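Local structure of AlkD2 (Streptococcus mutans, 6M9M) at residues 88-99 / 121-130; 39-47 / 57-68. The protein is of unknown function but binds inosine-5'-monophosphate and belongs to the HEAT-like repeat family of DNA glycosylases. One frame throughout, in Å; residues are numbered along the deposited sequence. Where two conformers were deposited one is given.

Contact 1 of 2, residues 88-99 / 121-130; sequences QEVLAKAFDEFC and HTRRAATEGL
NH1 and NH2 of R124 each take one carboxylate oxygen of E89. NH1 of R124 donates to OE1 of E89 at 3.1 Å along a nearly straight path (165°), with that oxygen close to the guanidinium plane yet approached from above the carboxylate. NH2 of R124 reaches OE2 of E89 at 2.9 Å on the syn side, but the bond is bent to 138°. The two flat groups are turned 74° apart, so this is not a coplanar pair. CG of E128 lies over one guanidinium face, and a water in the guanidinium plane links NH1 of R124 to the carbonyl of Q88. Another water joins E89 to E128, whose carboxylate also pairs with R131 and S164.

Beside this pair, NE2 of Q88 lies over one face of the H121 ring, 3.6 Å from CG of H121; the same NE2 donates to the carbonyl of D82. Farther along, the axes of the short segments approach to 7.9 Å; A92 and A125 have the nearest CA atoms, 4.1 Å apart, and CA of G129 comes 3.4 Å from O of A92. With its CG anti to the backbone N, F95 reaches the other helix, CE2 of F95 lying 3.8 Å from CB of A126. R124, held by two bonds, a water and an overlying side chain, would probably offset the charge of E89, which lies near the bound inosinic acid.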
loop_
_atom_site.group_PDB
_atom_site.type_symbol
_atom_site.label_atom_id
_atom_site.label_comp_id
_atom_site.label_asym_id
_atom_site.label_seq_id
_atom_site.Cartn_x
_atom_site.Cartn_y
_atom_site.Cartn_z
ATOM N N GLN A 88 4.996 -2.827 -7.054
ATOM C CA GLN A 88 3.715 -2.894 -6.343
ATOM C C GLN A 88 3.901 -2.846 -4.826
ATOM O O GLN A 88 3.115 -2.206 -4.122
ATOM C CB GLN A 88 2.922 -4.130 -6.747
ATOM C CG GLN A 88 2.459 -4.123 -8.178
ATOM C CD GLN A 88 1.338 -3.141 -8.458
ATOM O OE1 GLN A 88 0.662 -2.663 -7.546
ATOM N NE2 GLN A 88 1.109 -2.863 -9.733
ATOM N N GLU A 89 4.938 -3.504 -4.301
ATOM C CA GLU A 89 5.180 -3.407 -2.869
ATOM C C GLU A 89 5.506 -1.976 -2.460
ATOM O O GLU A 89 5.061 -1.511 -1.411
ATOM C CB GLU A 89 6.310 -4.336 -2.439
ATOM C CG GLU A 89 5.997 -5.819 -2.585
ATOM C CD GLU A 89 4.832 -6.309 -1.708
ATOM O OE1 GLU A 89 4.422 -5.623 -0.739
ATOM O OE2 GLU A 89 4.294 -7.388 -2.004
ATOM N N VAL A 90 6.257 -1.248 -3.286
ATOM C CA VAL A 90 6.547 0.149 -2.969
ATOM C C VAL A 90 5.282 0.995 -3.042
ATOM O O VAL A 90 5.106 1.914 -2.244
ATOM C CB VAL A 90 7.687 0.699 -3.841
ATOM C CG1 VAL A 90 7.946 2.163 -3.510
ATOM C CG2 VAL A 90 8.950 -0.107 -3.577
ATOM N N LEU A 91 4.372 0.698 -3.993
ATOM C CA LEU A 91 3.099 1.432 -4.042
ATOM C C LEU A 91 2.350 1.342 -2.714
ATOM O O LEU A 91 1.788 2.338 -2.247
ATOM C CB LEU A 91 2.225 0.936 -5.201
ATOM C CG LEU A 91 0.845 1.579 -5.325
ATOM C CD1 LEU A 91 0.929 3.084 -5.534
ATOM C CD2 LEU A 91 0.049 0.919 -6.444
ATOM N N ALA A 92 2.309 0.153 -2.102
ATOM C CA ALA A 92 1.660 0.004 -0.805
ATOM C C ALA A 92 2.317 0.904 0.237
ATOM O O ALA A 92 1.626 1.531 1.053
ATOM C CB ALA A 92 1.704 -1.466 -0.383
ATOM N N LYS A 93 3.653 0.955 0.245
ATOM C CA LYS A 93 4.373 1.806 1.190
ATOM C C LYS A 93 4.107 3.278 0.924
ATOM O O LYS A 93 3.975 4.075 1.865
ATOM C CB LYS A 93 5.873 1.531 1.097
ATOM C CG LYS A 93 6.250 0.129 1.531
ATOM C CD LYS A 93 7.711 -0.206 1.326
ATOM C CE LYS A 93 7.962 -1.698 1.490
ATOM N NZ LYS A 93 7.701 -2.142 2.884
ATOM N N ALA A 94 4.049 3.668 -0.353
ATOM C CA ALA A 94 3.775 5.063 -0.683
ATOM C C ALA A 94 2.359 5.458 -0.295
ATOM O O ALA A 94 2.122 6.601 0.111
ATOM C CB ALA A 94 4.009 5.295 -2.170
ATOM N N PHE A 95 1.401 4.537 -0.403
ATOM C CA PHE A 95 0.058 4.837 0.060
ATOM C C PHE A 95 0.036 5.014 1.576
ATOM O O PHE A 95 -0.602 5.939 2.092
ATOM C CB PHE A 95 -0.928 3.744 -0.382
ATOM C CG PHE A 95 -2.333 4.070 0.012
ATOM C CD1 PHE A 95 -2.996 5.093 -0.627
ATOM C CD2 PHE A 95 -2.945 3.445 1.080
ATOM C CE1 PHE A 95 -4.257 5.487 -0.238
ATOM C CE2 PHE A 95 -4.222 3.838 1.470
ATOM C CZ PHE A 95 -4.871 4.857 0.815
ATOM N N ASP A 96 0.740 4.150 2.309
ATOM C CA ASP A 96 0.835 4.339 3.756
ATOM C C ASP A 96 1.465 5.684 4.083
ATOM O O ASP A 96 1.068 6.345 5.048
ATOM C CB ASP A 96 1.635 3.185 4.369
ATOM C CG ASP A 96 1.572 3.148 5.870
ATOM O OD1 ASP A 96 0.484 3.359 6.432
ATOM O OD2 ASP A 96 2.618 2.853 6.485
ATOM N N GLU A 97 2.466 6.096 3.296
ATOM C CA GLU A 97 3.112 7.395 3.497
ATOM C C GLU A 97 2.111 8.535 3.345
ATOM O O GLU A 97 2.107 9.484 4.139
ATOM C CB GLU A 97 4.278 7.548 2.520
ATOM C CG GLU A 97 5.037 8.852 2.619
ATOM C CD GLU A 97 5.813 9.004 3.894
ATOM O OE1 GLU A 97 6.224 7.966 4.449
ATOM O OE2 GLU A 97 6.034 10.165 4.321
ATOM N N PHE A 98 1.278 8.484 2.307
ATOM C CA PHE A 98 0.228 9.486 2.156
ATOM C C PHE A 98 -0.636 9.556 3.417
ATOM O O PHE A 98 -0.906 10.642 3.957
ATOM C CB PHE A 98 -0.680 9.166 0.956
ATOM C CG PHE A 98 -1.930 9.993 0.969
ATOM C CD1 PHE A 98 -1.882 11.332 0.656
ATOM C CD2 PHE A 98 -3.143 9.461 1.384
ATOM C CE1 PHE A 98 -3.001 12.126 0.726
ATOM C CE2 PHE A 98 -4.262 10.262 1.469
ATOM C CZ PHE A 98 -4.192 11.594 1.126
ATOM N N CYS A 99 -1.089 8.387 3.897
ATOM C CA CYS A 99 -2.001 8.356 5.039
ATOM C C CYS A 99 -1.323 8.877 6.298
ATOM O O CYS A 99 -1.945 9.593 7.090
ATOM C CB CYS A 99 -2.526 6.938 5.259
ATOM S SG CYS A 99 -3.576 6.291 3.951
ATOM N N HIS A 121 -4.811 -3.956 -7.975
ATOM C CA HIS A 121 -3.568 -3.501 -7.365
ATOM C C HIS A 121 -3.783 -2.276 -6.490
ATOM O O HIS A 121 -3.066 -2.092 -5.503
ATOM C CB HIS A 121 -2.524 -3.210 -8.436
ATOM C CG HIS A 121 -2.107 -4.418 -9.211
ATOM N ND1 HIS A 121 -2.649 -4.731 -10.435
ATOM C CD2 HIS A 121 -1.234 -5.413 -8.917
ATOM C CE1 HIS A 121 -2.115 -5.858 -10.871
ATOM N NE2 HIS A 121 -1.256 -6.293 -9.969
ATOM N N THR A 122 -4.751 -1.433 -6.840
ATOM C CA THR A 122 -5.095 -0.304 -5.979
ATOM C C THR A 122 -5.687 -0.802 -4.668
ATOM O O THR A 122 -5.310 -0.340 -3.587
ATOM C CB THR A 122 -6.096 0.598 -6.707
ATOM O OG1 THR A 122 -5.567 0.990 -7.987
ATOM C CG2 THR A 122 -6.434 1.841 -5.884
ATOM N N ARG A 123 -6.607 -1.764 -4.746
ATOM C CA ARG A 123 -7.226 -2.302 -3.540
ATOM C C ARG A 123 -6.188 -2.976 -2.654
ATOM O O ARG A 123 -6.178 -2.771 -1.433
ATOM C CB ARG A 123 -8.323 -3.302 -3.927
ATOM C CG ARG A 123 -9.425 -2.700 -4.791
ATOM C CD ARG A 123 -10.677 -3.544 -4.861
ATOM N NE ARG A 123 -10.506 -4.878 -5.420
ATOM C CZ ARG A 123 -10.462 -5.159 -6.716
ATOM N NH1 ARG A 123 -10.502 -4.181 -7.620
ATOM N NH2 ARG A 123 -10.354 -6.412 -7.100
ATOM N N ARG A 124 -5.284 -3.759 -3.258
ATOM C CA ARG A 124 -4.267 -4.457 -2.477
ATOM C C ARG A 124 -3.267 -3.479 -1.876
ATOM O O ARG A 124 -2.790 -3.692 -0.761
ATOM C CB ARG A 124 -3.557 -5.504 -3.347
ATOM C CG ARG A 124 -2.681 -6.503 -2.584
ATOM C CD ARG A 124 -1.241 -6.025 -2.452
ATOM N NE ARG A 124 -0.395 -7.089 -1.922
ATOM C CZ ARG A 124 0.904 -6.964 -1.662
ATOM N NH1 ARG A 124 1.504 -5.806 -1.869
ATOM N NH2 ARG A 124 1.590 -7.990 -1.181
ATOM N N ALA A 125 -2.936 -2.391 -2.586
ATOM C CA ALA A 125 -1.983 -1.439 -2.023
ATOM C C ALA A 125 -2.502 -0.855 -0.719
ATOM O O ALA A 125 -1.737 -0.664 0.243
ATOM C CB ALA A 125 -1.670 -0.332 -3.017
ATOM N N ALA A 126 -3.805 -0.575 -0.655
ATOM C CA ALA A 126 -4.374 -0.048 0.582
ATOM C C ALA A 126 -4.447 -1.111 1.671
ATOM O O ALA A 126 -4.085 -0.850 2.828
ATOM C CB ALA A 126 -5.757 0.536 0.313
ATOM N N THR A 127 -4.923 -2.313 1.334
ATOM C CA THR A 127 -5.039 -3.342 2.362
ATOM C C THR A 127 -3.675 -3.710 2.918
ATOM O O THR A 127 -3.511 -3.847 4.134
ATOM C CB THR A 127 -5.773 -4.593 1.849
ATOM O OG1 THR A 127 -5.058 -5.199 0.765
ATOM C CG2 THR A 127 -7.204 -4.251 1.422
ATOM N N GLU A 128 -2.689 -3.901 2.043
ATOM C CA GLU A 128 -1.360 -4.325 2.462
ATOM C C GLU A 128 -0.562 -3.189 3.073
ATOM O O GLU A 128 0.150 -3.384 4.064
ATOM C CB GLU A 128 -0.600 -4.896 1.267
ATOM C CG GLU A 128 0.741 -5.527 1.609
ATOM C CD GLU A 128 0.645 -6.878 2.306
ATOM O OE1 GLU A 128 -0.459 -7.484 2.341
ATOM O OE2 GLU A 128 1.694 -7.335 2.792
ATOM N N GLY A 129 -0.654 -1.999 2.492
ATOM C CA GLY A 129 0.202 -0.907 2.922
ATOM C C GLY A 129 -0.043 -0.456 4.345
ATOM O O GLY A 129 0.878 -0.000 5.015
ATOM N N LEU A 130 -1.271 -0.597 4.835
ATOM C CA LEU A 130 -1.601 -0.197 6.195
ATOM C C LEU A 130 -1.329 -1.291 7.230
ATOM O O LEU A 130 -1.472 -1.037 8.432
ATOM C CB LEU A 130 -3.050 0.289 6.281
ATOM C CG LEU A 130 -3.258 1.774 5.960
ATOM C CD1 LEU A 130 -2.885 2.096 4.523
ATOM C CD2 LEU A 130 -4.697 2.164 6.278
HETATM O O HOH W 1 -0.783 -3.636 -5.384
HETATM O O HOH W 2 0.723 -3.370 -3.133
HETATM O O HOH W 3 4.086 -6.840 1.707
#

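Contact 2 of 2, residues 39-47 / 57-68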
loop_
_atom_site.group_PDB
_atom_site.type_symbol
_atom_site.label_atom_id
_atom_site.label_comp_id
_atom_site.label_asym_id
_atom_site.label_seq_id
_atom_site.Cartn_x
_atom_site.Cartn_y
_atom_site.Cartn_z
ATOM N N ILE A 39 10.985 18.178 -7.860
ATOM C CA ILE A 39 10.991 16.748 -7.563
ATOM C C ILE A 39 9.811 16.032 -8.213
ATOM O O ILE A 39 9.927 14.851 -8.554
ATOM C CB ILE A 39 11.078 16.520 -6.037
ATOM C CG1 ILE A 39 12.430 17.028 -5.521
ATOM C CG2 ILE A 39 10.905 15.052 -5.682
ATOM C CD1 ILE A 39 13.618 16.228 -6.022
ATOM N N LYS A 40 8.668 16.709 -8.392
ATOM C CA LYS A 40 7.565 16.096 -9.131
ATOM C C LYS A 40 7.988 15.741 -10.551
ATOM O O LYS A 40 7.688 14.649 -11.045
ATOM C CB LYS A 40 6.342 17.011 -9.145
ATOM C CG LYS A 40 5.646 17.095 -7.786
ATOM C CD LYS A 40 4.655 18.235 -7.723
ATOM C CE LYS A 40 4.296 18.539 -6.283
ATOM N NZ LYS A 40 3.322 19.656 -6.137
ATOM N N LYS A 41 8.680 16.665 -11.227
ATOM C CA LYS A 41 9.146 16.402 -12.585
ATOM C C LYS A 41 10.133 15.240 -12.595
ATOM O O LYS A 41 10.063 14.357 -13.460
ATOM C CB LYS A 41 9.804 17.664 -13.151
ATOM C CG LYS A 41 8.880 18.868 -13.213
ATOM C CD LYS A 41 9.608 20.129 -13.686
ATOM C CE LYS A 41 8.701 21.336 -13.601
ATOM N NZ LYS A 41 9.353 22.556 -14.132
ATOM N N LEU A 42 11.041 15.210 -11.618
ATOM C CA LEU A 42 11.985 14.103 -11.515
ATOM C C LEU A 42 11.272 12.774 -11.284
ATOM O O LEU A 42 11.637 11.757 -11.886
ATOM C CB LEU A 42 12.982 14.397 -10.395
ATOM C CG LEU A 42 13.956 13.257 -10.094
ATOM C CD1 LEU A 42 14.787 12.868 -11.320
ATOM C CD2 LEU A 42 14.856 13.641 -8.923
ATOM N N ALA A 43 10.266 12.752 -10.407
ATOM C CA ALA A 43 9.557 11.513 -10.128
ATOM C C ALA A 43 8.881 10.964 -11.382
ATOM O O ALA A 43 8.943 9.761 -11.654
ATOM C CB ALA A 43 8.532 11.751 -9.016
ATOM N N PHE A 44 8.197 11.822 -12.148
ATOM C CA PHE A 44 7.555 11.337 -13.366
ATOM C C PHE A 44 8.581 10.826 -14.368
ATOM O O PHE A 44 8.350 9.812 -15.039
ATOM C CB PHE A 44 6.671 12.412 -13.989
ATOM C CG PHE A 44 5.391 12.661 -13.237
ATOM C CD1 PHE A 44 4.480 11.652 -13.036
ATOM C CD2 PHE A 44 5.093 13.917 -12.744
ATOM C CE1 PHE A 44 3.307 11.877 -12.354
ATOM C CE2 PHE A 44 3.911 14.151 -12.069
ATOM C CZ PHE A 44 3.014 13.122 -11.887
ATOM N N LEU A 45 9.720 11.511 -14.490
ATOM C CA LEU A 45 10.735 11.044 -15.428
ATOM C C LEU A 45 11.325 9.717 -14.971
ATOM O O LEU A 45 11.500 8.796 -15.778
ATOM C CB LEU A 45 11.831 12.092 -15.608
ATOM C CG LEU A 45 12.820 11.778 -16.734
ATOM C CD1 LEU A 45 12.149 11.749 -18.103
ATOM C CD2 LEU A 45 13.959 12.801 -16.692
ATOM N N ALA A 46 11.612 9.588 -13.678
ATOM C CA ALA A 46 12.167 8.339 -13.172
ATOM C C ALA A 46 11.176 7.185 -13.321
ATOM O O ALA A 46 11.581 6.045 -13.572
ATOM C CB ALA A 46 12.595 8.506 -11.717
ATOM N N TYR A 47 9.876 7.455 -13.159
ATOM C CA TYR A 47 8.878 6.396 -13.254
ATOM C C TYR A 47 8.784 5.833 -14.670
ATOM O O TYR A 47 8.321 4.703 -14.845
ATOM C CB TYR A 47 7.504 6.855 -12.698
ATOM C CG TYR A 47 6.563 5.664 -12.636
ATOM C CD1 TYR A 47 6.780 4.648 -11.710
ATOM C CD2 TYR A 47 5.535 5.505 -13.552
ATOM C CE1 TYR A 47 6.001 3.514 -11.698
ATOM C CE2 TYR A 47 4.735 4.374 -13.523
ATOM C CZ TYR A 47 4.991 3.372 -12.615
ATOM O OH TYR A 47 4.209 2.240 -12.613
ATOM N N TYR A 57 12.245 3.805 -6.719
ATOM C CA TYR A 57 12.662 5.128 -6.250
ATOM C C TYR A 57 11.594 6.178 -6.548
ATOM O O TYR A 57 11.229 6.983 -5.683
ATOM C CB TYR A 57 14.006 5.459 -6.912
ATOM C CG TYR A 57 14.407 6.908 -6.888
ATOM C CD1 TYR A 57 14.018 7.756 -7.903
ATOM C CD2 TYR A 57 15.168 7.434 -5.849
ATOM C CE1 TYR A 57 14.379 9.083 -7.910
ATOM C CE2 TYR A 57 15.541 8.773 -5.848
ATOM C CZ TYR A 57 15.126 9.595 -6.879
ATOM O OH TYR A 57 15.463 10.925 -6.929
ATOM N N ALA A 58 11.079 6.177 -7.780
ATOM C CA ALA A 58 10.084 7.164 -8.183
ATOM C C ALA A 58 8.811 7.049 -7.360
ATOM O O ALA A 58 8.187 8.068 -7.031
ATOM C CB ALA A 58 9.754 6.991 -9.664
ATOM N N VAL A 59 8.384 5.819 -7.063
ATOM C CA VAL A 59 7.162 5.620 -6.288
ATOM C C VAL A 59 7.355 6.052 -4.840
ATOM O O VAL A 59 6.431 6.601 -4.228
ATOM C CB VAL A 59 6.630 4.188 -6.454
ATOM C CG1 VAL A 59 5.391 3.967 -5.615
ATOM C CG2 VAL A 59 6.328 3.916 -7.935
ATOM N N PHE A 60 8.546 5.841 -4.267
ATOM C CA PHE A 60 8.812 6.443 -2.963
ATOM C C PHE A 60 8.666 7.965 -3.037
ATOM O O PHE A 60 8.087 8.589 -2.139
ATOM C CB PHE A 60 10.196 6.052 -2.413
ATOM C CG PHE A 60 10.265 4.656 -1.830
ATOM C CD1 PHE A 60 9.507 4.320 -0.721
ATOM C CD2 PHE A 60 11.112 3.699 -2.364
ATOM C CE1 PHE A 60 9.575 3.040 -0.174
ATOM C CE2 PHE A 60 11.187 2.426 -1.815
ATOM C CZ PHE A 60 10.421 2.100 -0.717
ATOM N N LEU A 61 9.215 8.593 -4.086
ATOM C CA LEU A 61 9.033 10.034 -4.254
ATOM C C LEU A 61 7.559 10.417 -4.336
ATOM O O LEU A 61 7.122 11.381 -3.702
ATOM C CB LEU A 61 9.775 10.547 -5.484
ATOM C CG LEU A 61 11.297 10.648 -5.442
ATOM C CD1 LEU A 61 11.773 11.199 -6.793
ATOM C CD2 LEU A 61 11.753 11.533 -4.305
ATOM N N PHE A 62 6.770 9.675 -5.121
ATOM C CA PHE A 62 5.347 9.964 -5.201
ATOM C C PHE A 62 4.722 9.948 -3.804
ATOM O O PHE A 62 3.924 10.820 -3.461
ATOM C CB PHE A 62 4.607 8.953 -6.090
ATOM C CG PHE A 62 4.914 9.041 -7.575
ATOM C CD1 PHE A 62 5.171 10.254 -8.224
ATOM C CD2 PHE A 62 4.894 7.884 -8.346
ATOM C CE1 PHE A 62 5.412 10.284 -9.611
ATOM C CE2 PHE A 62 5.146 7.914 -9.699
ATOM C CZ PHE A 62 5.411 9.107 -10.336
ATOM N N GLY A 63 5.063 8.941 -2.987
ATOM C CA GLY A 63 4.568 8.911 -1.624
ATOM C C GLY A 63 4.879 10.174 -0.848
ATOM O O GLY A 63 4.016 10.741 -0.165
ATOM N N TYR A 64 6.130 10.641 -0.930
ATOM C CA TYR A 64 6.496 11.860 -0.215
ATOM C C TYR A 64 5.771 13.091 -0.758
ATOM O O TYR A 64 5.550 14.055 -0.016
ATOM C CB TYR A 64 8.015 12.078 -0.262
ATOM C CG TYR A 64 8.819 10.914 0.269
ATOM C CD1 TYR A 64 8.440 10.230 1.409
ATOM C CD2 TYR A 64 9.937 10.465 -0.414
ATOM C CE1 TYR A 64 9.159 9.120 1.850
ATOM C CE2 TYR A 64 10.671 9.394 0.026
ATOM C CZ TYR A 64 10.291 8.717 1.147
ATOM O OH TYR A 64 11.041 7.633 1.538
ATOM N N LEU A 65 5.420 13.079 -2.042
ATOM C CA LEU A 65 4.802 14.193 -2.749
ATOM C C LEU A 65 3.279 14.129 -2.772
ATOM O O LEU A 65 2.638 15.010 -3.369
ATOM C CB LEU A 65 5.277 14.174 -4.200
ATOM C CG LEU A 65 6.742 14.483 -4.475
ATOM C CD1 LEU A 65 7.053 13.999 -5.887
ATOM C CD2 LEU A 65 7.041 15.966 -4.306
ATOM N N SER A 66 2.691 13.133 -2.116
ATOM C CA SER A 66 1.300 12.766 -2.336
ATOM C C SER A 66 0.281 13.727 -1.739
ATOM O O SER A 66 -0.915 13.507 -1.971
ATOM C CB SER A 66 1.057 11.342 -1.834
ATOM O OG SER A 66 1.363 11.216 -0.470
ATOM N N LYS A 67 0.685 14.787 -1.042
ATOM C CA LYS A 67 -0.255 15.862 -0.728
ATOM C C LYS A 67 -0.823 16.489 -1.997
ATOM O O LYS A 67 -1.957 16.991 -2.002
ATOM C CB LYS A 67 0.432 16.926 0.133
ATOM C CG LYS A 67 -0.419 18.111 0.543
ATOM C CD LYS A 67 0.440 19.082 1.327
ATOM C CE LYS A 67 -0.310 20.337 1.720
ATOM N NZ LYS A 67 0.569 21.288 2.463
ATOM N N ASP A 68 -0.069 16.450 -3.092
ATOM C CA ASP A 68 -0.547 16.917 -4.393
ATOM C C ASP A 68 -1.488 15.857 -4.961
ATOM O O ASP A 68 -1.076 14.733 -5.250
ATOM C CB ASP A 68 0.652 17.154 -5.309
ATOM C CG ASP A 68 0.269 17.735 -6.654
ATOM O OD1 ASP A 68 -0.860 17.495 -7.131
ATOM O OD2 ASP A 68 1.136 18.407 -7.258
#
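Two consecutive antiparallel helices of the HEAT-like repeat fold pack here, the short segments 39-47 and 57-65 running at 148° with axes 8.4 Å apart. A43 is the knob: its methyl sits in a hole formed by A58, L61, F62 and L65, with CB of A43 3.5 Å from CE1 of F62. CB of A58 lies 3.5 Å from O of A43.

Three rings gather beside this knob. F62 brings CE1 over one face of F44, the planes inclined at 52°, while the Y47 ring meets F62 at 56°; both pairs are oblique. Because CG of Y47 is anti to the backbone N, its ring runs alongside V59, pointing the same way. F74 of helix 69-79 extends the aromatic cluster, meeting F44 edge-to-face.

At the other end K40 stretches beyond CG across L65, with CG of K40 3.9 Å from CD1 of L65. Its NZ then donates to OD2 of D68 at 2.8 Å, a salt bridge on the anti side of the carboxylate; E37 is a second partner of the same lysine. D68 serves as an N-cap through OD1, which accepts from the backbone N of E70. A43 and A58, with CA atoms 4.8 Å apart, allow the close approach; the consecutive helices form an antiparallel hairpin, consistent with a HEAT-like repeat fold.

Along the chain the two come in succession, contact 2 first, and their centres lie about 15 Å apart in the same all-helical array. Contact 1 sits about 1 Å from the centre of the chain, whereas contact 2 lies about 15 Å from it, toward the N-terminal end. They touch directly through helices 52-65 and 85-102: CB of A94 is 3.4 Å from O of V59, and CG1 of V90 is 3.7 Å from CE2 of F60. Helix 85-102 therefore packs against 52-65 as well as 120-129, making packing continuous from the hairpin of helices 36-47 and 52-65 to the central helices. The nucleotide-binding residues W85 and R86 begin helix 85-102, placing contact 1 nearer the ligand.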